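Local atomic coordinates of endo-xylogalacturonan hydrolase A (Aspergillus tubingensis, PDB entry 4C2L), a protein that hydrolyses the xylose-substituted galacturonan backbone of xylogalacturonan, a component of the hairy regions of pectin, as a secreted fungal glycosidase. Residues Asp69-Val74 with Gly101-Ser106. Residues are numbered along the deposited sequence; the frame is centred on the assembly and turned at random.
Sequences DCDIQV and GLKLRS
Arg105 and Ile72 carry this pairing of parallel strands 70-74 and 102-105, one on each face of the sheet, and show how neighbouring coils of a right-handed parallel beta-helix, the fold of family 28 glycosidases, adhere. Arg105 forms a salt bridge of two hydrogen bonds with Asp71, each nitrogen taking one oxygen: NE lies 2.8 Å from Asp71 OD1, on the syn side but well out of the carboxylate plane, and NH2 lies 2.9 Å from Asp71 OD2, above that plane. The two flat groups are turned 54° apart, in keeping with these approaches. Gln73 NE2 hydrogen-bonds to Asp71 OD2 from the opposite face at 2.7 Å, while Lys103 CD lies over the centre of the guanidinium. A water links Lys103 NZ to Cys70 O.

On the other face, Ile72 CD1 presses tightly on Leu102 CD1 at 3.5 Å. Leu104 CG stands anti to its backbone N (chi1 176°), from where CD1 touches both Ile72 CG2 and Val74 CG2. Leu39 of helix 32-42 covers Ile72 and Cys70, the latter disulfide-bonded to Cys67. Between the faces, the backbone of Ile72 bonds on both sides of Leu104, its N to Lys103 O (2.7 Å) and its O to Arg105 N (2.9 Å). Donors on opposite faces of OD2, with NE on OD1, should restrict rotation of the Asp71 carboxylate and probably hold it as the anion; the strands thus join through charge on one face and hydrocarbon on the other.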
loop_
_atom_site.group_PDB
_atom_site.type_symbol
_atom_site.label_atom_id
_atom_site.label_comp_id
_atom_site.label_asym_id
_atom_site.label_seq_id
_atom_site.Cartn_x
_atom_site.Cartn_y
_atom_site.Cartn_z
ATOM N N ASP A 69 -11.002 -22.699 -3.206
ATOM C CA ASP A 69 -10.917 -23.135 -1.799
ATOM C C ASP A 69 -9.651 -23.936 -1.563
ATOM O O ASP A 69 -9.674 -24.988 -0.910
ATOM C CB ASP A 69 -12.160 -23.941 -1.389
ATOM C CG ASP A 69 -13.438 -23.163 -1.582
ATOM O OD1 ASP A 69 -13.539 -22.048 -1.028
ATOM O OD2 ASP A 69 -14.348 -23.656 -2.298
ATOM N N CYS A 70 -8.546 -23.446 -2.117
ATOM C CA CYS A 70 -7.276 -24.144 -2.018
ATOM C C CYS A 70 -6.449 -23.547 -0.896
ATOM O O CYS A 70 -6.700 -22.424 -0.440
ATOM C CB CYS A 70 -6.505 -24.080 -3.343
ATOM S SG CYS A 70 -5.653 -22.518 -3.608
ATOM N N ASP A 71 -5.462 -24.311 -0.457
ATOM C CA ASP A 71 -4.541 -23.879 0.584
ATOM C C ASP A 71 -3.120 -24.021 0.035
ATOM O O ASP A 71 -2.670 -25.127 -0.271
ATOM C CB ASP A 71 -4.775 -24.742 1.835
ATOM C CG ASP A 71 -3.855 -24.392 3.003
ATOM O OD1 ASP A 71 -3.243 -23.294 3.050
ATOM O OD2 ASP A 71 -3.766 -25.246 3.915
ATOM N N ILE A 72 -2.435 -22.892 -0.130
ATOM C CA ILE A 72 -1.068 -22.873 -0.645
ATOM C C ILE A 72 -0.111 -22.562 0.507
ATOM O O ILE A 72 -0.042 -21.427 0.991
ATOM C CB ILE A 72 -0.908 -21.825 -1.773
ATOM C CG1 ILE A 72 -1.966 -22.055 -2.859
ATOM C CG2 ILE A 72 0.494 -21.859 -2.354
ATOM C CD1 ILE A 72 -2.016 -20.975 -3.936
ATOM N N GLN A 73 0.616 -23.579 0.943
ATOM C CA GLN A 73 1.510 -23.447 2.102
ATOM C C GLN A 73 2.932 -23.203 1.638
ATOM O O GLN A 73 3.614 -24.093 1.114
ATOM C CB GLN A 73 1.401 -24.675 3.016
ATOM C CG GLN A 73 -0.046 -24.956 3.401
ATOM C CD GLN A 73 -0.222 -26.192 4.268
ATOM O OE1 GLN A 73 0.749 -26.905 4.578
ATOM N NE2 GLN A 73 -1.471 -26.464 4.643
ATOM N N VAL A 74 3.379 -21.968 1.814
ATOM C CA VAL A 74 4.712 -21.578 1.383
ATOM C C VAL A 74 5.616 -21.627 2.603
ATOM O O VAL A 74 5.525 -20.754 3.477
ATOM C CB VAL A 74 4.702 -20.160 0.771
ATOM C CG1 VAL A 74 6.080 -19.795 0.220
ATOM C CG2 VAL A 74 3.612 -20.044 -0.305
ATOM N N GLY A 101 -11.849 -18.324 -2.517
ATOM C CA GLY A 101 -11.353 -19.229 -1.494
ATOM C C GLY A 101 -9.898 -19.549 -1.728
ATOM O O GLY A 101 -9.566 -20.480 -2.449
ATOM N N LEU A 102 -9.021 -18.749 -1.151
ATOM C CA LEU A 102 -7.608 -19.011 -1.252
ATOM C C LEU A 102 -6.978 -18.743 0.096
ATOM O O LEU A 102 -7.332 -17.779 0.774
ATOM C CB LEU A 102 -6.963 -18.114 -2.317
ATOM C CG LEU A 102 -5.451 -17.915 -2.147
ATOM C CD1 LEU A 102 -4.695 -19.085 -2.750
ATOM C CD2 LEU A 102 -4.948 -16.597 -2.708
ATOM N N LYS A 103 -6.052 -19.607 0.478
ATOM C CA LYS A 103 -5.138 -19.301 1.572
ATOM C C LYS A 103 -3.734 -19.373 0.994
ATOM O O LYS A 103 -3.328 -20.407 0.461
ATOM C CB LYS A 103 -5.291 -20.296 2.724
ATOM C CG LYS A 103 -6.726 -20.470 3.203
ATOM C CD LYS A 103 -6.803 -21.528 4.301
ATOM C CE LYS A 103 -8.236 -21.986 4.545
ATOM N NZ LYS A 103 -8.650 -22.982 3.515
ATOM N N LEU A 104 -3.013 -18.267 1.067
ATOM C CA LEU A 104 -1.625 -18.232 0.645
ATOM C C LEU A 104 -0.865 -17.905 1.899
ATOM O O LEU A 104 -0.900 -16.764 2.384
ATOM C CB LEU A 104 -1.396 -17.161 -0.433
ATOM C CG LEU A 104 0.041 -16.926 -0.932
ATOM C CD1 LEU A 104 0.590 -18.143 -1.660
ATOM C CD2 LEU A 104 0.107 -15.721 -1.864
ATOM N N ARG A 105 -0.204 -18.905 2.455
ATOM C CA ARG A 105 0.272 -18.724 3.830
ATOM C C ARG A 105 1.514 -19.501 4.148
ATOM O O ARG A 105 1.778 -20.526 3.538
ATOM C CB ARG A 105 -0.846 -19.093 4.793
ATOM C CG ARG A 105 -1.380 -20.510 4.633
ATOM C CD ARG A 105 -2.520 -20.709 5.627
ATOM N NE ARG A 105 -3.038 -22.062 5.583
ATOM C CZ ARG A 105 -3.772 -22.597 6.553
ATOM N NH1 ARG A 105 -4.042 -21.885 7.648
ATOM N NH2 ARG A 105 -4.217 -23.833 6.429
ATOM N N SER A 106 2.291 -19.002 5.101
ATOM C CA SER A 106 3.363 -19.794 5.667
ATOM C C SER A 106 2.908 -20.211 7.053
ATOM O O SER A 106 2.610 -19.357 7.887
ATOM C CB SER A 106 4.675 -19.012 5.755
ATOM O OG SER A 106 5.662 -19.821 6.392
HETATM O O HOH W 1 -9.184 -22.121 0.946
#